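Local coordinates for protein inactive Zymogen C11 Protease (Parabacteroides distasonis, PDB 6MZO) that is the inactive zymogen of a clostripain-like C11 protease, which once activated probably cleaves peptide bonds as a cysteine peptidase, at residues L16-G21 against T90-Q95; G27-N32 against V112-G117; L51-T54 against A60-L63; E79-N84 against I97-K102. All coordinates share one frame; numbering follows the deposited sequence.

Contact 1 (L16-G21 against T90-Q95); sequences LIYFAG and TETLTQ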
loop_
_atom_site.group_PDB
_atom_site.type_symbol
_atom_site.label_atom_id
_atom_site.label_comp_id
_atom_site.label_asym_id
_atom_site.label_seq_id
_atom_site.Cartn_x
_atom_site.Cartn_y
_atom_site.Cartn_z
ATOM N N LEU A 16 0.441 3.728 -14.384
ATOM C CA LEU A 16 -0.950 3.290 -14.380
ATOM C C LEU A 16 -1.497 3.527 -12.969
ATOM O O LEU A 16 -0.885 3.084 -11.991
ATOM C CB LEU A 16 -1.065 1.779 -14.734
ATOM C CG LEU A 16 -2.467 1.200 -14.406
ATOM C CD1 LEU A 16 -3.483 1.846 -15.369
ATOM C CD2 LEU A 16 -2.354 -0.339 -14.601
ATOM N N ILE A 17 -2.600 4.282 -12.929
ATOM C CA ILE A 17 -3.366 4.424 -11.660
ATOM C C ILE A 17 -4.652 3.625 -11.852
ATOM O O ILE A 17 -5.481 3.931 -12.735
ATOM C CB ILE A 17 -3.632 5.923 -11.344
ATOM C CG1 ILE A 17 -2.340 6.763 -11.375
ATOM C CG2 ILE A 17 -4.454 5.962 -9.980
ATOM C CD1 ILE A 17 -2.561 8.253 -10.880
ATOM N N TYR A 18 -4.809 2.604 -10.997
ATOM C CA TYR A 18 -5.871 1.622 -11.149
ATOM C C TYR A 18 -6.825 1.720 -9.971
ATOM O O TYR A 18 -6.403 1.490 -8.813
ATOM C CB TYR A 18 -5.247 0.218 -11.193
ATOM C CG TYR A 18 -6.168 -0.926 -11.481
ATOM C CD1 TYR A 18 -6.927 -1.483 -10.473
ATOM C CD2 TYR A 18 -6.231 -1.458 -12.748
ATOM C CE1 TYR A 18 -7.795 -2.577 -10.711
ATOM C CE2 TYR A 18 -7.055 -2.526 -13.023
ATOM C CZ TYR A 18 -7.855 -3.088 -11.986
ATOM O OH TYR A 18 -8.657 -4.184 -12.267
ATOM N N PHE A 19 -8.050 2.178 -10.264
ATOM C CA PHE A 19 -9.063 2.336 -9.218
ATOM C C PHE A 19 -9.970 1.141 -9.202
ATOM O O PHE A 19 -10.830 1.002 -10.081
ATOM C CB PHE A 19 -9.885 3.616 -9.455
ATOM C CG PHE A 19 -9.128 4.901 -9.265
ATOM C CD1 PHE A 19 -9.081 5.472 -8.012
ATOM C CD2 PHE A 19 -8.470 5.579 -10.328
ATOM C CE1 PHE A 19 -8.404 6.628 -7.806
ATOM C CE2 PHE A 19 -7.790 6.752 -10.131
ATOM C CZ PHE A 19 -7.730 7.308 -8.849
ATOM N N ALA A 20 -9.829 0.321 -8.171
ATOM C CA ALA A 20 -10.764 -0.769 -8.015
ATOM C C ALA A 20 -11.909 -0.132 -7.234
ATOM O O ALA A 20 -11.822 0.010 -6.023
ATOM C CB ALA A 20 -10.127 -1.909 -7.271
ATOM N N GLY A 21 -12.913 0.344 -7.946
ATOM C CA GLY A 21 -14.048 1.020 -7.353
ATOM C C GLY A 21 -15.251 0.092 -7.394
ATOM O O GLY A 21 -15.149 -1.054 -6.946
ATOM N N THR A 90 -7.284 -10.060 -9.958
ATOM C CA THR A 90 -5.903 -9.808 -10.384
ATOM C C THR A 90 -5.705 -10.081 -11.899
ATOM O O THR A 90 -4.835 -9.431 -12.510
ATOM C CB THR A 90 -4.920 -10.671 -9.582
ATOM O OG1 THR A 90 -5.286 -12.036 -9.745
ATOM C CG2 THR A 90 -4.985 -10.322 -8.090
ATOM N N GLU A 91 -6.495 -10.982 -12.500
ATOM C CA GLU A 91 -6.388 -11.230 -13.939
ATOM C C GLU A 91 -6.706 -9.967 -14.732
ATOM O O GLU A 91 -6.059 -9.661 -15.742
ATOM C CB GLU A 91 -7.320 -12.373 -14.382
ATOM C CG GLU A 91 -6.795 -13.720 -14.005
ATOM C CD GLU A 91 -7.705 -14.822 -14.504
ATOM O OE1 GLU A 91 -8.188 -14.730 -15.662
ATOM O OE2 GLU A 91 -7.966 -15.751 -13.716
ATOM N N THR A 92 -7.670 -9.199 -14.239
ATOM C CA THR A 92 -8.038 -7.945 -14.891
ATOM C C THR A 92 -6.905 -6.957 -14.748
ATOM O O THR A 92 -6.518 -6.292 -15.702
ATOM C CB THR A 92 -9.342 -7.367 -14.306
ATOM O OG1 THR A 92 -10.419 -8.268 -14.569
ATOM C CG2 THR A 92 -9.603 -5.961 -14.873
ATOM N N LEU A 93 -6.361 -6.862 -13.531
ATOM C CA LEU A 93 -5.246 -5.971 -13.307
ATOM C C LEU A 93 -4.092 -6.276 -14.250
ATOM O O LEU A 93 -3.577 -5.362 -14.881
ATOM C CB LEU A 93 -4.826 -6.045 -11.825
ATOM C CG LEU A 93 -3.542 -5.323 -11.446
ATOM C CD1 LEU A 93 -3.559 -3.822 -11.783
ATOM C CD2 LEU A 93 -3.314 -5.500 -9.940
ATOM N N THR A 94 -3.713 -7.545 -14.422
ATOM C CA THR A 94 -2.534 -7.769 -15.272
ATOM C C THR A 94 -2.891 -7.643 -16.762
ATOM O O THR A 94 -2.041 -7.281 -17.562
ATOM C CB THR A 94 -1.869 -9.114 -14.985
ATOM O OG1 THR A 94 -2.763 -10.186 -15.310
ATOM C CG2 THR A 94 -1.474 -9.191 -13.472
ATOM N N GLN A 95 -4.153 -7.857 -17.094
ATOM C CA GLN A 95 -4.650 -7.580 -18.461
ATOM C C GLN A 95 -4.441 -6.091 -18.820
ATOM O O GLN A 95 -3.928 -5.753 -19.901
ATOM C CB GLN A 95 -6.120 -7.917 -18.590
ATOM C CG GLN A 95 -6.673 -7.518 -19.953
ATOM C CD GLN A 95 -8.160 -7.754 -20.064
ATOM O OE1 GLN A 95 -8.721 -8.584 -19.333
ATOM N NE2 GLN A 95 -8.815 -7.021 -20.972
#
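Leu93 lies over one face of the Tyr18 ring. This buried contact belongs to an alpha/beta/alpha sandwich: helix 90-103 packs on a face of the large mixed sheet, and Tyr18 rises to it from strand 14-19. The touching atom is CD1 of Leu93. It sits 3.9 Å from the centroid of the Tyr18 ring, 18° off the ring normal, which makes a CH-pi contact. It is displaced toward the CD2 side, with Leu93 CD1 3.7 Å from Tyr18 CD2. At the ring edge, close to the ring plane, the methyl CG2 of Thr92 meets the phenol oxygen. Thr92 CG2 is 3.3 Å from Tyr18 OH.

The Tyr18 torsion explains the reach: CG stands anti to the backbone N (chi1 -174°), and the ring extends from the strand to the helix. The polar ends look elsewhere. Tyr18 OH is hydrogen-bonded to Ser87 O, and Thr92 OG1 to Asn86 O. Both acceptors lie in the loop leading into the helix. Tyr53 of the neighbouring strand stacks on the ring from the side opposite Leu93, so the phenol is clamped between strand and helix groups. A leucine in place of Tyr18 would probably leave Ser87 O without its phenol partner and remove the flat surface on which Leu93 rests. At the start of the helix, Thr92 N is itself hydrogen-bonded to Ser89 OG.

Contact 2 (G27-N32 against V112-G117); sequences GYVSQN and VLWSHG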
loop_
_atom_site.group_PDB
_atom_site.type_symbol
_atom_site.label_atom_id
_atom_site.label_comp_id
_atom_site.label_asym_id
_atom_site.label_seq_id
_atom_site.Cartn_x
_atom_site.Cartn_y
_atom_site.Cartn_z
ATOM N N GLY A 27 -17.728 7.958 -5.402
ATOM C CA GLY A 27 -17.548 9.396 -5.245
ATOM C C GLY A 27 -16.105 9.779 -5.016
ATOM O O GLY A 27 -15.594 10.818 -5.476
ATOM N N TYR A 28 -15.434 8.939 -4.247
ATOM C CA TYR A 28 -14.030 9.178 -3.967
ATOM C C TYR A 28 -13.129 9.008 -5.209
ATOM O O TYR A 28 -12.086 9.644 -5.341
ATOM C CB TYR A 28 -13.540 8.261 -2.868
ATOM C CG TYR A 28 -14.071 8.698 -1.536
ATOM C CD1 TYR A 28 -13.840 9.987 -1.075
ATOM C CD2 TYR A 28 -14.832 7.860 -0.767
ATOM C CE1 TYR A 28 -14.352 10.426 0.144
ATOM C CE2 TYR A 28 -15.343 8.286 0.463
ATOM C CZ TYR A 28 -15.092 9.571 0.905
ATOM O OH TYR A 28 -15.611 9.984 2.117
ATOM N N VAL A 29 -13.530 8.109 -6.103
ATOM C CA VAL A 29 -12.766 7.940 -7.325
ATOM C C VAL A 29 -12.873 9.225 -8.115
ATOM O O VAL A 29 -11.875 9.742 -8.602
ATOM C CB VAL A 29 -13.277 6.760 -8.208
ATOM C CG1 VAL A 29 -12.514 6.734 -9.520
ATOM C CG2 VAL A 29 -13.068 5.417 -7.483
ATOM N N SER A 30 -14.086 9.733 -8.244
ATOM C CA SER A 30 -14.252 11.032 -8.945
ATOM C C SER A 30 -13.457 12.180 -8.325
ATOM O O SER A 30 -12.845 13.004 -9.062
ATOM C CB SER A 30 -15.741 11.456 -8.987
ATOM O OG SER A 30 -16.544 10.455 -9.576
ATOM N N GLN A 31 -13.454 12.287 -6.996
ATOM C CA GLN A 31 -12.637 13.327 -6.331
ATOM C C GLN A 31 -11.167 13.160 -6.608
ATOM O O GLN A 31 -10.463 14.142 -6.865
ATOM C CB GLN A 31 -12.845 13.285 -4.810
ATOM C CG GLN A 31 -12.102 14.333 -4.036
ATOM C CD GLN A 31 -12.450 14.276 -2.536
ATOM O OE1 GLN A 31 -13.501 13.750 -2.143
ATOM N NE2 GLN A 31 -11.560 14.807 -1.702
ATOM N N ASN A 32 -10.690 11.908 -6.581
ATOM C CA ASN A 32 -9.275 11.672 -6.895
ATOM C C ASN A 32 -8.956 11.980 -8.330
ATOM O O ASN A 32 -7.857 12.480 -8.611
ATOM C CB ASN A 32 -8.891 10.229 -6.585
ATOM C CG ASN A 32 -8.649 10.058 -5.118
ATOM O OD1 ASN A 32 -8.014 10.917 -4.493
ATOM N ND2 ASN A 32 -9.224 9.029 -4.542
ATOM N N VAL A 112 0.006 2.692 -9.270
ATOM C CA VAL A 112 -0.788 3.207 -8.099
ATOM C C VAL A 112 -2.021 2.319 -8.049
ATOM O O VAL A 112 -2.733 2.180 -9.059
ATOM C CB VAL A 112 -1.225 4.606 -8.290
ATOM C CG1 VAL A 112 -2.076 5.064 -7.107
ATOM C CG2 VAL A 112 0.026 5.521 -8.487
ATOM N N LEU A 113 -2.240 1.667 -6.902
ATOM C CA LEU A 113 -3.425 0.764 -6.761
ATOM C C LEU A 113 -4.272 1.378 -5.715
ATOM O O LEU A 113 -3.796 1.610 -4.573
ATOM C CB LEU A 113 -3.013 -0.619 -6.324
ATOM C CG LEU A 113 -2.151 -1.395 -7.273
ATOM C CD1 LEU A 113 -1.864 -2.816 -6.633
ATOM C CD2 LEU A 113 -2.875 -1.470 -8.577
ATOM N N TRP A 114 -5.462 1.769 -6.079
ATOM C CA TRP A 114 -6.349 2.425 -5.160
ATOM C C TRP A 114 -7.446 1.449 -4.772
ATOM O O TRP A 114 -8.149 0.912 -5.668
ATOM C CB TRP A 114 -6.997 3.652 -5.833
ATOM C CG TRP A 114 -7.823 4.538 -4.937
ATOM C CD1 TRP A 114 -7.418 5.695 -4.315
ATOM C CD2 TRP A 114 -9.202 4.368 -4.593
ATOM N NE1 TRP A 114 -8.451 6.224 -3.602
ATOM C CE2 TRP A 114 -9.550 5.431 -3.751
ATOM C CE3 TRP A 114 -10.144 3.408 -4.895
ATOM C CZ2 TRP A 114 -10.818 5.559 -3.217
ATOM C CZ3 TRP A 114 -11.425 3.541 -4.368
ATOM C CH2 TRP A 114 -11.734 4.605 -3.543
ATOM N N SER A 115 -7.595 1.259 -3.472
ATOM C CA SER A 115 -8.592 0.268 -3.011
ATOM C C SER A 115 -8.784 0.562 -1.547
ATOM O O SER A 115 -7.927 0.205 -0.760
ATOM C CB SER A 115 -8.054 -1.150 -3.210
ATOM O OG SER A 115 -9.030 -2.152 -2.864
ATOM N N HIS A 116 -9.848 1.238 -1.170
ATOM C CA HIS A 116 -10.124 1.409 0.251
ATOM C C HIS A 116 -11.131 0.377 0.798
ATOM O O HIS A 116 -12.252 0.270 0.322
ATOM C CB HIS A 116 -10.584 2.833 0.499
ATOM C CG HIS A 116 -9.527 3.850 0.200
ATOM N ND1 HIS A 116 -9.607 5.159 0.622
ATOM C CD2 HIS A 116 -8.370 3.747 -0.498
ATOM C CE1 HIS A 116 -8.537 5.818 0.204
ATOM N NE2 HIS A 116 -7.764 4.978 -0.461
ATOM N N GLY A 117 -10.679 -0.371 1.805
ATOM C CA GLY A 117 -11.337 -1.558 2.329
ATOM C C GLY A 117 -10.464 -2.129 3.433
ATOM O O GLY A 117 -9.965 -1.381 4.274
#
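Asn32 ND2 and Trp114 NE1 converge on one acceptor, the backbone oxygen of Asn191, and each is hydrogen-bonded to it. The two donors therefore lie close together, with Asn32 ND2 3.1 Å from Trp114 NE1, but they do not bond to each other. The amide and indole planes are turned 68° apart, and the two side chains cross at about a right angle.

The rest of the contact is apolar. Val29 CG2 lies over one face of the indole, 4.0 Å from Trp114 CZ3. Tyr28 contributes its CB, 3.9 Å from Trp114 CZ2, while its phenol leads away. The His116 ring covers part of the opposite indole face through CD2. A chi1 of -173° carries the indole of Trp114 out from the strand toward the helix. A leucine in its place has no N-H, and Asn191 O would probably be left to Asn32 alone of this pair, with a gap opened below Val29.

His116 and Gly117 follow the strand as a His-Gly pair, consistent with the motif bearing the active-site histidine in clan CD peptidases. His116 NE2 is hydrogen-bonded to Asp161 OD1 of strand 155-162. The axes of helix segment 27-32 and strand segment 112-115 approach to 10.8 Å, their directions 147° apart. Phe19 of strand 14-19 covers the same indole face as Val29, its ring tilted against it, and Tyr195 of helix 195-203 touches Asn32.

Contact 3 (L51-T54 against A60-L63); sequences LIYT and APQL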
loop_
_atom_site.group_PDB
_atom_site.type_symbol
_atom_site.label_atom_id
_atom_site.label_comp_id
_atom_site.label_asym_id
_atom_site.label_seq_id
_atom_site.Cartn_x
_atom_site.Cartn_y
_atom_site.Cartn_z
ATOM N N LEU A 51 -1.770 6.743 -17.455
ATOM C CA LEU A 51 -2.920 5.944 -17.815
ATOM C C LEU A 51 -3.731 5.691 -16.550
ATOM O O LEU A 51 -3.166 5.492 -15.465
ATOM C CB LEU A 51 -2.464 4.614 -18.385
ATOM C CG LEU A 51 -2.005 4.600 -19.871
ATOM C CD1 LEU A 51 -3.281 4.780 -20.715
ATOM C CD2 LEU A 51 -0.966 5.621 -20.226
ATOM N N ILE A 52 -5.061 5.749 -16.682
ATOM C CA ILE A 52 -6.006 5.528 -15.547
ATOM C C ILE A 52 -6.980 4.446 -15.913
ATOM O O ILE A 52 -7.493 4.425 -17.065
ATOM C CB ILE A 52 -6.854 6.784 -15.259
ATOM C CG1 ILE A 52 -6.023 8.055 -15.308
ATOM C CG2 ILE A 52 -7.618 6.678 -13.932
ATOM C CD1 ILE A 52 -4.987 8.209 -14.159
ATOM N N TYR A 53 -7.288 3.578 -14.957
ATOM C CA TYR A 53 -8.351 2.579 -15.137
ATOM C C TYR A 53 -9.357 2.865 -14.072
ATOM O O TYR A 53 -8.974 3.016 -12.853
ATOM C CB TYR A 53 -7.823 1.161 -14.986
ATOM C CG TYR A 53 -8.903 0.107 -14.981
ATOM C CD1 TYR A 53 -9.337 -0.474 -16.177
ATOM C CD2 TYR A 53 -9.452 -0.354 -13.768
ATOM C CE1 TYR A 53 -10.333 -1.455 -16.176
ATOM C CE2 TYR A 53 -10.464 -1.300 -13.767
ATOM C CZ TYR A 53 -10.875 -1.850 -14.967
ATOM O OH TYR A 53 -11.829 -2.837 -14.909
ATOM N N THR A 54 -10.612 2.980 -14.470
ATOM C CA THR A 54 -11.666 3.090 -13.475
ATOM C C THR A 54 -12.763 2.089 -13.720
ATOM O O THR A 54 -12.995 1.641 -14.873
ATOM C CB THR A 54 -12.319 4.486 -13.452
ATOM O OG1 THR A 54 -12.981 4.715 -14.709
ATOM C CG2 THR A 54 -11.304 5.619 -13.198
ATOM N N ALA A 60 -19.289 1.948 -17.161
ATOM C CA ALA A 60 -18.498 0.809 -17.633
ATOM C C ALA A 60 -17.027 1.004 -17.203
ATOM O O ALA A 60 -16.581 2.156 -17.083
ATOM C CB ALA A 60 -18.586 0.664 -19.129
ATOM N N PRO A 61 -16.291 -0.111 -17.002
ATOM C CA PRO A 61 -14.838 -0.002 -16.763
ATOM C C PRO A 61 -14.138 0.554 -17.994
ATOM O O PRO A 61 -14.488 0.187 -19.139
ATOM C CB PRO A 61 -14.401 -1.444 -16.508
ATOM C CG PRO A 61 -15.703 -2.194 -16.152
ATOM C CD PRO A 61 -16.749 -1.522 -16.994
ATOM N N GLN A 62 -13.139 1.388 -17.760
ATOM C CA GLN A 62 -12.485 2.034 -18.893
ATOM C C GLN A 62 -11.040 2.344 -18.581
ATOM O O GLN A 62 -10.702 2.625 -17.413
ATOM C CB GLN A 62 -13.220 3.293 -19.276
ATOM C CG GLN A 62 -13.598 4.190 -18.181
ATOM C CD GLN A 62 -14.249 5.467 -18.702
ATOM O OE1 GLN A 62 -14.821 5.488 -19.789
ATOM N NE2 GLN A 62 -14.130 6.549 -17.935
ATOM N N LEU A 63 -10.212 2.268 -19.633
ATOM C CA LEU A 63 -8.801 2.641 -19.569
ATOM C C LEU A 63 -8.645 3.916 -20.377
ATOM O O LEU A 63 -9.072 3.954 -21.551
ATOM C CB LEU A 63 -7.938 1.490 -20.128
ATOM C CG LEU A 63 -6.442 1.724 -20.236
ATOM C CD1 LEU A 63 -5.851 1.861 -18.839
ATOM C CD2 LEU A 63 -5.823 0.535 -20.984
HETATM O O HOH W 1 -15.455 3.653 -15.035
HETATM O O HOH W 2 -13.966 7.201 -15.333
#
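Tyr53 lies alongside Pro61, both side chains pointing the same way, and its phenol end overlaps the proline ring. Tyr53 OH is 3.3 Å from Pro61 CB. The hydroxyl takes its hydrogen bond from outside the pair, with Gln85 OE1. Leu63 shares this face of the sheet with Tyr53. Its CD1 folds back over the partner strand and lies 3.5 Å from Ile52 O. Leu51 adds its own CD1 methyl to that of Leu63.

The two segments form the end of a beta hairpin, in which strands 49-54 and 62-69 run antiparallel. Thr54 and Gln62 are a hydrogen-bonded pair. Thr54 N donates to Gln62 O at 3.0 Å, and Gln62 N donates to Thr54 O at 2.9 Å. Both bonds are fairly straight, 160° and 156° at the hydrogen. Tyr53 and Leu63 are the next, non-hydrogen-bonded pair. Here CA-H...O contacts run from Tyr53 CA to Gln62 O and from Leu63 CA to Ile52 O.

On the other face, Thr54 and Gln62 stand side by side. With chi1 at 64°, the threonine hydroxyl sits between its own backbone N and carbonyl carbon, next to Gln62 CG. Two waters bind Thr54 OG1, which is used both ways. It donates to one water at 2.7 Å, and that water donates to Ala60 O at 2.8 Å. The second water donates to Thr54 OG1 at 2.7 Å and accepts from Gln62 NE2 at 2.7 Å.

Contact 4 (E79-N84 against I97-K102); sequences ETYASN and IDKVQK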
loop_
_atom_site.group_PDB
_atom_site.type_symbol
_atom_site.label_atom_id
_atom_site.label_comp_id
_atom_site.label_asym_id
_atom_site.label_seq_id
_atom_site.Cartn_x
_atom_site.Cartn_y
_atom_site.Cartn_z
ATOM N N GLU A 79 -10.041 2.368 -24.052
ATOM C CA GLU A 79 -10.883 1.201 -24.208
ATOM C C GLU A 79 -11.986 1.230 -23.190
ATOM O O GLU A 79 -11.767 1.619 -22.030
ATOM C CB GLU A 79 -10.068 -0.073 -24.106
ATOM C CG GLU A 79 -10.918 -1.312 -24.371
ATOM C CD GLU A 79 -10.089 -2.503 -24.768
ATOM O OE1 GLU A 79 -8.882 -2.520 -24.438
ATOM O OE2 GLU A 79 -10.645 -3.412 -25.425
ATOM N N THR A 80 -13.170 0.807 -23.601
ATOM C CA THR A 80 -14.277 0.715 -22.669
ATOM C C THR A 80 -14.630 -0.769 -22.626
ATOM O O THR A 80 -14.917 -1.358 -23.659
ATOM C CB THR A 80 -15.458 1.569 -23.117
ATOM O OG1 THR A 80 -15.109 2.945 -23.064
ATOM C CG2 THR A 80 -16.691 1.345 -22.246
ATOM N N TYR A 81 -14.564 -1.381 -21.445
ATOM C CA TYR A 81 -14.640 -2.837 -21.340
ATOM C C TYR A 81 -16.074 -3.295 -21.111
ATOM O O TYR A 81 -16.926 -2.466 -20.809
ATOM C CB TYR A 81 -13.720 -3.312 -20.221
ATOM C CG TYR A 81 -12.272 -3.076 -20.561
ATOM C CD1 TYR A 81 -11.570 -4.005 -21.320
ATOM C CD2 TYR A 81 -11.607 -1.942 -20.101
ATOM C CE1 TYR A 81 -10.246 -3.801 -21.641
ATOM C CE2 TYR A 81 -10.309 -1.739 -20.386
ATOM C CZ TYR A 81 -9.626 -2.673 -21.188
ATOM O OH TYR A 81 -8.282 -2.507 -21.514
ATOM N N ALA A 82 -16.360 -4.588 -21.307
ATOM C CA ALA A 82 -17.703 -5.095 -21.035
ATOM C C ALA A 82 -17.939 -5.020 -19.528
ATOM O O ALA A 82 -16.981 -4.996 -18.743
ATOM C CB ALA A 82 -17.876 -6.514 -21.549
ATOM N N SER A 83 -19.197 -4.965 -19.094
ATOM C CA SER A 83 -19.411 -4.707 -17.671
ATOM C C SER A 83 -19.226 -5.986 -16.843
ATOM O O SER A 83 -19.182 -5.923 -15.610
ATOM C CB SER A 83 -20.787 -4.093 -17.403
ATOM O OG SER A 83 -20.978 -3.945 -16.004
ATOM N N ASN A 84 -19.069 -7.135 -17.503
ATOM C CA ASN A 84 -18.718 -8.359 -16.759
ATOM C C ASN A 84 -17.236 -8.460 -16.432
ATOM O O ASN A 84 -16.783 -9.468 -15.886
ATOM C CB ASN A 84 -19.143 -9.609 -17.515
ATOM C CG ASN A 84 -18.401 -9.777 -18.814
ATOM O OD1 ASN A 84 -17.782 -8.837 -19.295
ATOM N ND2 ASN A 84 -18.534 -10.946 -19.439
ATOM N N ILE A 97 -2.421 -3.910 -17.141
ATOM C CA ILE A 97 -0.983 -3.565 -17.118
ATOM C C ILE A 97 -0.360 -3.987 -18.459
ATOM O O ILE A 97 0.456 -3.237 -19.065
ATOM C CB ILE A 97 -0.262 -4.263 -15.940
ATOM C CG1 ILE A 97 -0.666 -3.642 -14.643
ATOM C CG2 ILE A 97 1.266 -4.132 -16.118
ATOM C CD1 ILE A 97 -0.281 -4.522 -13.478
ATOM N N ASP A 98 -0.697 -5.191 -18.951
ATOM C CA ASP A 98 -0.120 -5.617 -20.204
ATOM C C ASP A 98 -0.464 -4.660 -21.317
ATOM O O ASP A 98 0.395 -4.348 -22.175
ATOM C CB ASP A 98 -0.607 -7.037 -20.596
ATOM C CG ASP A 98 -0.030 -8.103 -19.706
ATOM O OD1 ASP A 98 0.979 -7.866 -19.033
ATOM O OD2 ASP A 98 -0.592 -9.216 -19.673
ATOM N N LYS A 99 -1.733 -4.246 -21.351
ATOM C CA LYS A 99 -2.147 -3.329 -22.418
ATOM C C LYS A 99 -1.389 -1.990 -22.328
ATOM O O LYS A 99 -0.901 -1.447 -23.332
ATOM C CB LYS A 99 -3.668 -3.111 -22.379
ATOM C CG LYS A 99 -4.110 -2.010 -23.311
ATOM C CD LYS A 99 -5.607 -1.965 -23.550
ATOM C CE LYS A 99 -5.939 -0.991 -24.719
ATOM N NZ LYS A 99 -5.608 -1.631 -26.015
ATOM N N VAL A 100 -1.281 -1.465 -21.112
ATOM C CA VAL A 100 -0.595 -0.200 -20.963
ATOM C C VAL A 100 0.878 -0.303 -21.374
ATOM O O VAL A 100 1.400 0.606 -21.988
ATOM C CB VAL A 100 -0.752 0.245 -19.506
ATOM C CG1 VAL A 100 0.222 1.363 -19.152
ATOM C CG2 VAL A 100 -2.222 0.634 -19.271
ATOM N N GLN A 101 1.558 -1.395 -20.999
ATOM C CA GLN A 101 2.983 -1.545 -21.308
ATOM C C GLN A 101 3.166 -1.714 -22.803
ATOM O O GLN A 101 4.140 -1.192 -23.394
ATOM C CB GLN A 101 3.592 -2.723 -20.551
ATOM C CG GLN A 101 3.762 -2.455 -19.074
ATOM C CD GLN A 101 4.523 -3.547 -18.332
ATOM O OE1 GLN A 101 4.406 -4.715 -18.680
ATOM N NE2 GLN A 101 5.308 -3.156 -17.318
ATOM N N LYS A 102 2.224 -2.411 -23.435
ATOM C CA LYS A 102 2.302 -2.617 -24.885
ATOM C C LYS A 102 2.075 -1.313 -25.662
ATOM O O LYS A 102 2.754 -1.046 -26.680
ATOM C CB LYS A 102 1.303 -3.699 -25.288
#
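Lys99 lays the end of its aliphatic chain against two oxygens, Glu79 OE1 and Tyr81 OH. This is the close part of a small surface contact that joins the end of edge strand 72-80 to helix 90-103. Lys99 CE is 3.3 Å from Glu79 OE1. Lys99 CD lies 3.4 Å from Tyr81 OH and equally near the same carboxylate oxygen. The lysine crosses both partners obliquely.

Within segment 79-84, Glu79 and Tyr81 pack on each other. Glu79 CG lies over one face of the Tyr81 ring, 3.7 Å above its plane. Glu79 OE1 and Tyr81 OH end up side by side, 3.0 Å apart, where the lysine chain meets them. Glu79 gets there on an extended chain that leaves the backbone with chi1 at -176°. Beneath the lysine, Leu63 of strand 62-69 gives the methylenes an apolar bed. Tyr81 also rests on Gln95 and Ile96 of the helix.

The ammonium end is looser. The salt bridge between Glu79 OE1 and Lys99 NZ is long, at 3.7 Å, and the position of NZ is less certain than that of the carbons before it. As modelled, Lys99 NZ also pairs with Glu103 OE2, one helical turn further along. None of the three touching residues is fully buried. The charge is probably shared between Glu79 and Glu103, as far as the position of NZ can be trusted. The electrostatic link from strand to helix is probably modest, and much of the contact rests on the methylenes of Lys99.

Contacts 1 and 4, with the Tyr53 and Leu63 side of contact 3, lie on the sheet face under helix 90-103. Contacts 1 and 4 use successive parts of that helix, their centres about 9 Å apart. Contact 3 supplies the strands between: Phe19 N to Tyr53 O (2.9 Å) joins it to contact 1, and Leu63 N to Glu79 O (2.9 Å) to contact 4. Contact 2 lies on the opposite face, under helix 26-43, where its Val29 meets Thr54 of contact 3. Its strand pairs with that of contact 1, Tyr18 N being 2.9 Å from Val112 O. Contact 2 holds the histidine probably belonging to the active site; the centres of contacts 2 and 4 are about 18 Å apart.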